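Local coordinates for beta-N-acetylhexosaminidase (Bacteroides fragilis, PDB 4PYS), which is a glycoside hydrolase family 20 enzyme that probably removes terminal N-acetylhexosamine residues from the non-reducing ends of glycans, at residues Arg133-Asp138 against Met431-Trp436; Thr389-Pro394 against Phe451-Ala456. All blocks are in the same frame, centred on the assembly; numbering follows the deposited sequence.

Contact 1: Arg133-Asp138 against Met431-Trp436; sequences RSFMLD and MSSALW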
ATOM      1  N   ARG A 133       6.021   3.952   2.180  1.00 17.44           N
ATOM      2  CA  ARG A 133       4.777   4.297   2.885  1.00 17.04           C
ATOM      3  C   ARG A 133       3.639   3.638   2.118  1.00 16.41           C
ATOM      4  O   ARG A 133       3.244   4.135   1.055  1.00 17.74           O
ATOM      5  CB  ARG A 133       4.598   5.832   2.915  1.00 14.85           C
ATOM      6  CG  ARG A 133       5.813   6.559   3.554  1.00 13.07           C
ATOM      7  CD  ARG A 133       5.670   8.091   3.608  1.00 15.56           C
ATOM      8  NE  ARG A 133       5.328   8.634   2.293  1.00 16.48           N
ATOM      9  CZ  ARG A 133       6.182   8.786   1.281  1.00 17.66           C
ATOM     10  NH1 ARG A 133       7.471   8.439   1.399  1.00 17.05           N
ATOM     11  NH2 ARG A 133       5.736   9.288   0.126  1.00 15.80           N
ATOM     12  N   SER A 134       3.119   2.508   2.615  1.00 16.78           N
ATOM     13  CA  SER A 134       2.166   1.732   1.797  1.00 15.41           C
ATOM     14  C   SER A 134       0.877   1.373   2.510  1.00 16.03           C
ATOM     15  O   SER A 134       0.815   1.330   3.744  1.00 18.81           O
ATOM     16  CB  SER A 134       2.788   0.427   1.276  1.00 18.87           C
ATOM     17  OG  SER A 134       3.065  -0.457   2.350  1.00 20.87           O
ATOM     18  N   PHE A 135      -0.149   1.112   1.699  1.00 18.56           N
ATOM     19  CA  PHE A 135      -1.409   0.563   2.183  1.00 17.48           C
ATOM     20  C   PHE A 135      -1.670  -0.677   1.350  1.00 17.59           C
ATOM     21  O   PHE A 135      -1.529  -0.635   0.130  1.00 16.15           O
ATOM     22  CB  PHE A 135      -2.559   1.542   1.962  1.00 18.55           C
ATOM     23  CG  PHE A 135      -3.912   0.946   2.245  1.00 16.13           C
ATOM     24  CD1 PHE A 135      -4.279   0.639   3.546  1.00 18.68           C
ATOM     25  CD2 PHE A 135      -4.808   0.685   1.214  1.00 19.35           C
ATOM     26  CE1 PHE A 135      -5.530   0.095   3.833  1.00 21.94           C
ATOM     27  CE2 PHE A 135      -6.072   0.127   1.491  1.00 21.40           C
ATOM     28  CZ  PHE A 135      -6.422  -0.172   2.798  1.00 21.59           C
HETATM   29  N   MSE A 136      -2.031  -1.771   2.013  1.00 18.22           N
HETATM   30  CA  MSE A 136      -2.359  -3.019   1.324  1.00 20.46           C
HETATM   31  C   MSE A 136      -3.842  -3.341   1.412  1.00 21.00           C
HETATM   32  O   MSE A 136      -4.441  -3.248   2.488  1.00 19.18           O
HETATM   33  CB  MSE A 136      -1.597  -4.187   1.950  1.00 18.16           C
HETATM   34  CG  MSE A 136      -1.746  -5.479   1.130  1.00 22.06           C
HETATM   35 SE   MSE A 136      -1.650  -7.080   2.222  0.67 22.71          SE
HETATM   36  CE  MSE A 136      -3.489  -7.101   2.830  1.00 22.63           C
ATOM     37  N   LEU A 137      -4.439  -3.744   0.290  1.00 18.78           N
ATOM     38  CA  LEU A 137      -5.826  -4.212   0.302  1.00 20.90           C
ATOM     39  C   LEU A 137      -5.855  -5.661  -0.145  1.00 22.86           C
ATOM     40  O   LEU A 137      -5.207  -6.023  -1.132  1.00 20.03           O
ATOM     41  CB  LEU A 137      -6.708  -3.357  -0.619  1.00 21.03           C
ATOM     42  CG  LEU A 137      -8.195  -3.745  -0.648  1.00 25.73           C
ATOM     43  CD1 LEU A 137      -8.829  -3.612   0.726  1.00 24.64           C
ATOM     44  CD2 LEU A 137      -8.937  -2.894  -1.662  1.00 26.91           C
ATOM     45  N   ASP A 138      -6.589  -6.478   0.601  1.00 23.01           N
ATOM     46  CA  ASP A 138      -6.770  -7.896   0.303  1.00 26.24           C
ATOM     47  C   ASP A 138      -7.897  -8.032  -0.711  1.00 27.41           C
ATOM     48  O   ASP A 138      -9.078  -7.987  -0.349  1.00 24.53           O
ATOM     49  CB  ASP A 138      -7.119  -8.628   1.605  1.00 21.02           C
ATOM     50  CG  ASP A 138      -7.359 -10.120   1.432  1.00 25.41           C
ATOM     51  OD1 ASP A 138      -7.306 -10.678   0.302  1.00 25.99           O
ATOM     52  OD2 ASP A 138      -7.621 -10.748   2.474  1.00 26.92           O
HETATM   53  N   MSE A 431       7.191   1.827   6.476  1.00 19.34           N
HETATM   54  CA  MSE A 431       6.073   1.206   7.159  1.00 16.69           C
HETATM   55  C   MSE A 431       4.972   0.838   6.191  1.00 20.96           C
HETATM   56  O   MSE A 431       4.804   1.482   5.145  1.00 17.70           O
HETATM   57  CB  MSE A 431       5.489   2.194   8.173  1.00 17.27           C
HETATM   58  CG  MSE A 431       6.475   2.660   9.217  1.00 17.91           C
HETATM   59 SE   MSE A 431       5.598   3.992  10.359  0.66 20.52          SE
HETATM   60  CE  MSE A 431       4.087   2.926  10.948  1.00 19.17           C
ATOM     61  N   SER A 432       4.199  -0.182   6.554  1.00 15.16           N
ATOM     62  CA  SER A 432       3.000  -0.515   5.790  1.00 17.18           C
ATOM     63  C   SER A 432       1.780  -0.511   6.694  1.00 19.35           C
ATOM     64  O   SER A 432       1.903  -0.539   7.922  1.00 21.35           O
ATOM     65  CB  SER A 432       3.127  -1.880   5.107  1.00 22.91           C
ATOM     66  OG  SER A 432       3.363  -2.907   6.041  1.00 28.53           O
ATOM     67  N   SER A 433       0.610  -0.458   6.067  1.00 17.39           N
ATOM     68  CA  SER A 433      -0.666  -0.581   6.757  1.00 17.58           C
ATOM     69  C   SER A 433      -1.446  -1.576   5.912  1.00 20.82           C
ATOM     70  O   SER A 433      -1.192  -1.693   4.707  1.00 20.55           O
ATOM     71  CB  SER A 433      -1.383   0.757   6.780  1.00 17.34           C
ATOM     72  OG  SER A 433      -1.466   1.320   5.482  1.00 18.33           O
ATOM     73  N   ALA A 434      -2.373  -2.310   6.523  1.00 19.80           N
ATOM     74  CA  ALA A 434      -3.060  -3.353   5.772  1.00 22.82           C
ATOM     75  C   ALA A 434      -4.518  -3.496   6.141  1.00 22.26           C
ATOM     76  O   ALA A 434      -4.919  -3.281   7.292  1.00 20.28           O
ATOM     77  CB  ALA A 434      -2.360  -4.690   5.951  1.00 22.77           C
ATOM     78  N   LEU A 435      -5.305  -3.899   5.153  1.00 19.18           N
ATOM     79  CA  LEU A 435      -6.696  -4.238   5.402  1.00 19.20           C
ATOM     80  C   LEU A 435      -6.953  -5.616   4.810  1.00 19.92           C
ATOM     81  O   LEU A 435      -7.207  -5.744   3.606  1.00 21.36           O
ATOM     82  CB  LEU A 435      -7.615  -3.187   4.767  1.00 18.28           C
ATOM     83  CG  LEU A 435      -9.113  -3.202   5.135  1.00 22.70           C
ATOM     84  CD1 LEU A 435      -9.897  -4.382   4.563  1.00 21.57           C
ATOM     85  CD2 LEU A 435      -9.293  -3.155   6.648  1.00 25.41           C
ATOM     86  N   TRP A 436      -6.872  -6.647   5.649  1.00 19.60           N
ATOM     87  CA  TRP A 436      -7.159  -8.014   5.229  1.00 23.24           C
ATOM     88  C   TRP A 436      -8.661  -8.222   5.277  1.00 24.65           C
ATOM     89  O   TRP A 436      -9.331  -7.723   6.174  1.00 24.74           O
ATOM     90  CB  TRP A 436      -6.480  -9.018   6.166  1.00 21.80           C
ATOM     91  CG  TRP A 436      -4.993  -8.927   6.109  1.00 24.12           C
ATOM     92  CD1 TRP A 436      -4.178  -8.196   6.927  1.00 24.40           C
ATOM     93  CD2 TRP A 436      -4.135  -9.576   5.161  1.00 23.87           C
ATOM     94  NE1 TRP A 436      -2.861  -8.356   6.547  1.00 22.92           N
ATOM     95  CE2 TRP A 436      -2.810  -9.197   5.465  1.00 23.32           C
ATOM     96  CE3 TRP A 436      -4.360 -10.442   4.087  1.00 25.05           C
ATOM     97  CZ2 TRP A 436      -1.714  -9.654   4.729  1.00 24.79           C
ATOM     98  CZ3 TRP A 436      -3.267 -10.900   3.360  1.00 32.84           C
ATOM     99  CH2 TRP A 436      -1.961 -10.500   3.685  1.00 29.02           C
TER
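A parallel strand pair in register joins Arg133-Asp138 to Met431-Trp436, from Arg133 beside Met431 to Leu137 beside Leu435. Ser134 N bonds to Met431 O, Met136 N to Ser433 O at 2.8 Å, Leu435 N to Met136 O and Asp138 N to Leu435 O. The carbonyl of Ser134 is gripped twice by one residue: Ser433 N reaches Ser134 O from a position tilted 34° from the carbonyl plane, while Ser433 OG lies in that plane, on a lone pair, 2.9 Å from Ser134 O. OG sits there because chi1 (52°) sets it between the backbone N and C of Ser433; it also meets the edge of the Phe135 ring. These are the first and last strands of the catalytic TIM barrel, so their pairing closes it. Phe135 CZ touches Leu435 CB at 3.8 Å on the face packed against helices 146-158 and 453-462. On the face bearing Ser134, Met136 and Ala434, selenomethionine Met136 bends at chi3 (82°) and lays CE over the centre of the six-membered ring of Trp436, 3.4 Å from its centroid; SE follows over the same face at 3.9 Å from that centroid, a Met-aromatic contact. Asp138 OD1 accepts a bond from Gly140 N; its OD2, salt-bridged to Arg141, lies at the indole edge, 3.7 Å from Trp436 CE3. A glycerol, probably from the crystallisation liquor, lies beside Trp436 and may mark a pocket.

Contact 2: Thr389-Pro394 against Phe451-Ala456; sequences TYLNFP and FPRILA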
ATOM      1  N   THR A 389      -0.651  -2.215  12.751  1.00 19.88           N
ATOM      2  CA  THR A 389      -0.885  -1.734  11.399  1.00 17.30           C
ATOM      3  C   THR A 389      -1.943  -2.541  10.665  1.00 18.19           C
ATOM      4  O   THR A 389      -2.287  -2.198   9.531  1.00 17.72           O
ATOM      5  CB  THR A 389       0.408  -1.722  10.532  1.00 19.21           C
ATOM      6  OG1 THR A 389       0.738  -3.058  10.101  1.00 20.15           O
ATOM      7  CG2 THR A 389       1.583  -1.108  11.304  1.00 20.22           C
ATOM      8  N   TYR A 390      -2.450  -3.614  11.286  1.00 19.28           N
ATOM      9  CA  TYR A 390      -3.508  -4.415  10.664  1.00 20.79           C
ATOM     10  C   TYR A 390      -4.885  -3.841  10.973  1.00 21.35           C
ATOM     11  O   TYR A 390      -5.491  -4.150  12.004  1.00 20.78           O
ATOM     12  CB  TYR A 390      -3.441  -5.881  11.101  1.00 20.14           C
ATOM     13  CG  TYR A 390      -2.422  -6.687  10.317  1.00 19.21           C
ATOM     14  CD1 TYR A 390      -1.371  -6.064   9.644  1.00 22.22           C
ATOM     15  CD2 TYR A 390      -2.525  -8.073  10.240  1.00 24.09           C
ATOM     16  CE1 TYR A 390      -0.432  -6.821   8.912  1.00 25.08           C
ATOM     17  CE2 TYR A 390      -1.605  -8.823   9.521  1.00 26.04           C
ATOM     18  CZ  TYR A 390      -0.567  -8.198   8.865  1.00 26.72           C
ATOM     19  OH  TYR A 390       0.328  -8.980   8.140  1.00 25.91           O
ATOM     20  N   LEU A 391      -5.374  -3.006  10.066  1.00 18.61           N
ATOM     21  CA  LEU A 391      -6.632  -2.288  10.273  1.00 18.30           C
ATOM     22  C   LEU A 391      -7.849  -3.197  10.223  1.00 21.75           C
ATOM     23  O   LEU A 391      -8.955  -2.782  10.585  1.00 21.79           O
ATOM     24  CB  LEU A 391      -6.745  -1.160   9.236  1.00 19.57           C
ATOM     25  CG  LEU A 391      -5.601  -0.155   9.342  1.00 21.14           C
ATOM     26  CD1 LEU A 391      -5.505   0.685   8.068  1.00 23.60           C
ATOM     27  CD2 LEU A 391      -5.803   0.732  10.560  1.00 24.89           C
ATOM     28  N   ASN A 392      -7.664  -4.439   9.768  1.00 19.30           N
ATOM     29  CA  ASN A 392      -8.737  -5.420   9.878  1.00 21.13           C
ATOM     30  C   ASN A 392      -9.014  -5.832  11.328  1.00 23.09           C
ATOM     31  O   ASN A 392     -10.082  -6.378  11.630  1.00 25.81           O
ATOM     32  CB  ASN A 392      -8.445  -6.659   9.009  1.00 23.77           C
ATOM     33  CG  ASN A 392      -7.042  -7.179   9.203  1.00 23.96           C
ATOM     34  OD1 ASN A 392      -6.066  -6.493   8.882  1.00 24.12           O
ATOM     35  ND2 ASN A 392      -6.924  -8.405   9.716  1.00 24.81           N
ATOM     36  N   PHE A 393      -8.070  -5.586  12.233  1.00 23.30           N
ATOM     37  CA  PHE A 393      -8.340  -5.850  13.648  1.00 21.11           C
ATOM     38  C   PHE A 393      -9.349  -4.786  14.065  1.00 21.41           C
ATOM     39  O   PHE A 393      -9.078  -3.589  13.928  1.00 25.26           O
ATOM     40  CB  PHE A 393      -7.082  -5.683  14.512  1.00 20.71           C
ATOM     41  CG  PHE A 393      -6.066  -6.796  14.365  1.00 23.55           C
ATOM     42  CD1 PHE A 393      -6.105  -7.671  13.284  1.00 23.39           C
ATOM     43  CD2 PHE A 393      -5.064  -6.953  15.317  1.00 26.36           C
ATOM     44  CE1 PHE A 393      -5.154  -8.697  13.156  1.00 26.86           C
ATOM     45  CE2 PHE A 393      -4.113  -7.970  15.204  1.00 24.11           C
ATOM     46  CZ  PHE A 393      -4.160  -8.845  14.119  1.00 25.75           C
ATOM     47  N   PRO A 394     -10.517  -5.208  14.554  1.00 23.34           N
ATOM     48  CA  PRO A 394     -11.536  -4.231  14.955  1.00 28.11           C
ATOM     49  C   PRO A 394     -11.202  -3.638  16.322  1.00 30.72           C
ATOM     50  O   PRO A 394     -10.209  -4.043  16.914  1.00 27.46           O
ATOM     51  CB  PRO A 394     -12.811  -5.072  15.025  1.00 28.83           C
ATOM     52  CG  PRO A 394     -12.330  -6.469  15.356  1.00 31.88           C
ATOM     53  CD  PRO A 394     -10.993  -6.603  14.660  1.00 22.41           C
ATOM     54  N   PHE A 451     -10.607   3.934   8.804  1.00 20.25           N
ATOM     55  CA  PHE A 451     -10.606   5.263   9.448  1.00 19.42           C
ATOM     56  C   PHE A 451     -11.209   5.218  10.838  1.00 18.30           C
ATOM     57  O   PHE A 451     -12.245   4.591  11.034  1.00 19.54           O
ATOM     58  CB  PHE A 451     -11.429   6.245   8.606  1.00 19.62           C
ATOM     59  CG  PHE A 451     -10.759   6.632   7.320  1.00 25.16           C
ATOM     60  CD1 PHE A 451     -10.947   5.875   6.174  1.00 31.86           C
ATOM     61  CD2 PHE A 451      -9.921   7.740   7.271  1.00 27.77           C
ATOM     62  CE1 PHE A 451     -10.312   6.223   4.988  1.00 26.87           C
ATOM     63  CE2 PHE A 451      -9.285   8.094   6.091  1.00 31.18           C
ATOM     64  CZ  PHE A 451      -9.489   7.329   4.955  1.00 22.96           C
ATOM     65  N   PRO A 452     -10.627   5.965  11.796  1.00 17.95           N
ATOM     66  CA  PRO A 452      -9.531   6.922  11.636  1.00 16.02           C
ATOM     67  C   PRO A 452      -8.141   6.352  11.877  1.00 18.36           C
ATOM     68  O   PRO A 452      -7.196   7.110  11.799  1.00 16.56           O
ATOM     69  CB  PRO A 452      -9.819   7.955  12.743  1.00 20.75           C
ATOM     70  CG  PRO A 452     -10.446   7.128  13.831  1.00 19.84           C
ATOM     71  CD  PRO A 452     -11.291   6.089  13.111  1.00 20.19           C
ATOM     72  N   ARG A 453      -7.995   5.069  12.175  1.00 18.91           N
ATOM     73  CA  ARG A 453      -6.668   4.595  12.568  1.00 18.72           C
ATOM     74  C   ARG A 453      -5.604   4.732  11.480  1.00 19.67           C
ATOM     75  O   ARG A 453      -4.419   4.898  11.780  1.00 16.66           O
ATOM     76  CB  ARG A 453      -6.737   3.172  13.117  1.00 20.22           C
ATOM     77  CG  ARG A 453      -7.485   3.094  14.458  1.00 19.41           C
ATOM     78  CD  ARG A 453      -7.721   1.647  14.900  1.00 21.57           C
ATOM     79  NE  ARG A 453      -8.462   0.914  13.871  1.00 19.78           N
ATOM     80  CZ  ARG A 453      -8.614  -0.404  13.844  1.00 21.41           C
ATOM     81  NH1 ARG A 453      -8.090  -1.160  14.801  1.00 21.51           N
ATOM     82  NH2 ARG A 453      -9.290  -0.968  12.845  1.00 19.23           N
ATOM     83  N   ILE A 454      -6.005   4.701  10.216  1.00 15.75           N
ATOM     84  CA  ILE A 454      -5.003   4.908   9.152  1.00 15.35           C
ATOM     85  C   ILE A 454      -4.351   6.297   9.220  1.00 18.92           C
ATOM     86  O   ILE A 454      -3.237   6.504   8.737  1.00 18.46           O
ATOM     87  CB  ILE A 454      -5.595   4.665   7.741  1.00 16.77           C
ATOM     88  CG1 ILE A 454      -4.454   4.502   6.724  1.00 21.52           C
ATOM     89  CG2 ILE A 454      -6.553   5.789   7.338  1.00 18.08           C
ATOM     90  CD1 ILE A 454      -4.757   3.561   5.617  1.00 26.08           C
ATOM     91  N   LEU A 455      -5.032   7.257   9.840  1.00 15.92           N
ATOM     92  CA  LEU A 455      -4.461   8.591   9.911  1.00 15.00           C
ATOM     93  C   LEU A 455      -3.247   8.592  10.829  1.00 17.78           C
ATOM     94  O   LEU A 455      -2.307   9.357  10.623  1.00 16.19           O
ATOM     95  CB  LEU A 455      -5.506   9.594  10.428  1.00 15.54           C
ATOM     96  CG  LEU A 455      -6.715   9.802   9.518  1.00 19.83           C
ATOM     97  CD1 LEU A 455      -7.722  10.732  10.183  1.00 19.85           C
ATOM     98  CD2 LEU A 455      -6.265  10.392   8.197  1.00 23.35           C
ATOM     99  N   ALA A 456      -3.275   7.750  11.855  1.00 15.49           N
ATOM    100  CA  ALA A 456      -2.138   7.667  12.769  1.00 16.14           C
ATOM    101  C   ALA A 456      -0.971   7.001  12.058  1.00 16.76           C
ATOM    102  O   ALA A 456       0.180   7.402  12.223  1.00 16.74           O
ATOM    103  CB  ALA A 456      -2.513   6.902  14.021  1.00 19.40           C
TER
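The guanidinium of Arg453 has Leu391 CD2 over one face and the carbonyl oxygen of Phe393 at its edge, close to its plane. Two other flat groups pack within their own segments: the Phe393 ring carries Tyr390 CB on one face, and Ile454 CG2 lies on one face of the Phe451 ring, in both cases displaced toward the rim. In TIM-barrel terms, the loop that follows the seventh strand here meets helix 453-462, which follows the eighth. Tyr390 to Phe393 form a type I beta turn, closed by Phe393 N to Tyr390 O at 3.0 Å, and the carbonyl of Phe393, the last residue of that turn, becomes the target of the arginine. Arg453 comes from just beyond a cis peptide bond between Phe451 and Pro452. Its CB points toward the loop, and the chain is bent at chi3 (-57°), which turns NE relative to CB. Leu391 slides past it in the opposite direction, with its CD2 3.7 Å from Arg453 CB. The other branch, Leu391 CD1, meets Ile454 CD1 at 3.9 Å, the two side chains crossing at about a right angle. Further partners of the arginine are Arg449 O, bonded to NH2, and the ring of Phe407, in a cation-pi contact. Leu391 O lies 2.9 Å from Arg453 NH2. Arg453 NH1 and Arg453 NH2 together grip Phe393 O end-on, each at 2.8 Å, reaching that one oxygen from opposite faces of its carbonyl plane.

How the contacts relate
Both contacts are buried, but contact 1 lies about 4 Å from the centre of the chain and contact 2 about 13 Å from it, measured between centres. Strand 428-435 links them: its Ala434, paired on one side in contact 1, probably bonds through N to Thr389 O and through O to Leu391 N, tying the loop of contact 2 to the barrel wall. Helix 453-462 is shared too, since Ile454 packs on both Phe135 and Ser433. Their chemistry differs accordingly. Within the barrel wall, repeated backbone bonds dominate, whereas the outer loop-to-helix joint relies on one arginine side chain that bonds a single carbonyl, and on a leucine that packs against it and the neighbouring isoleucine.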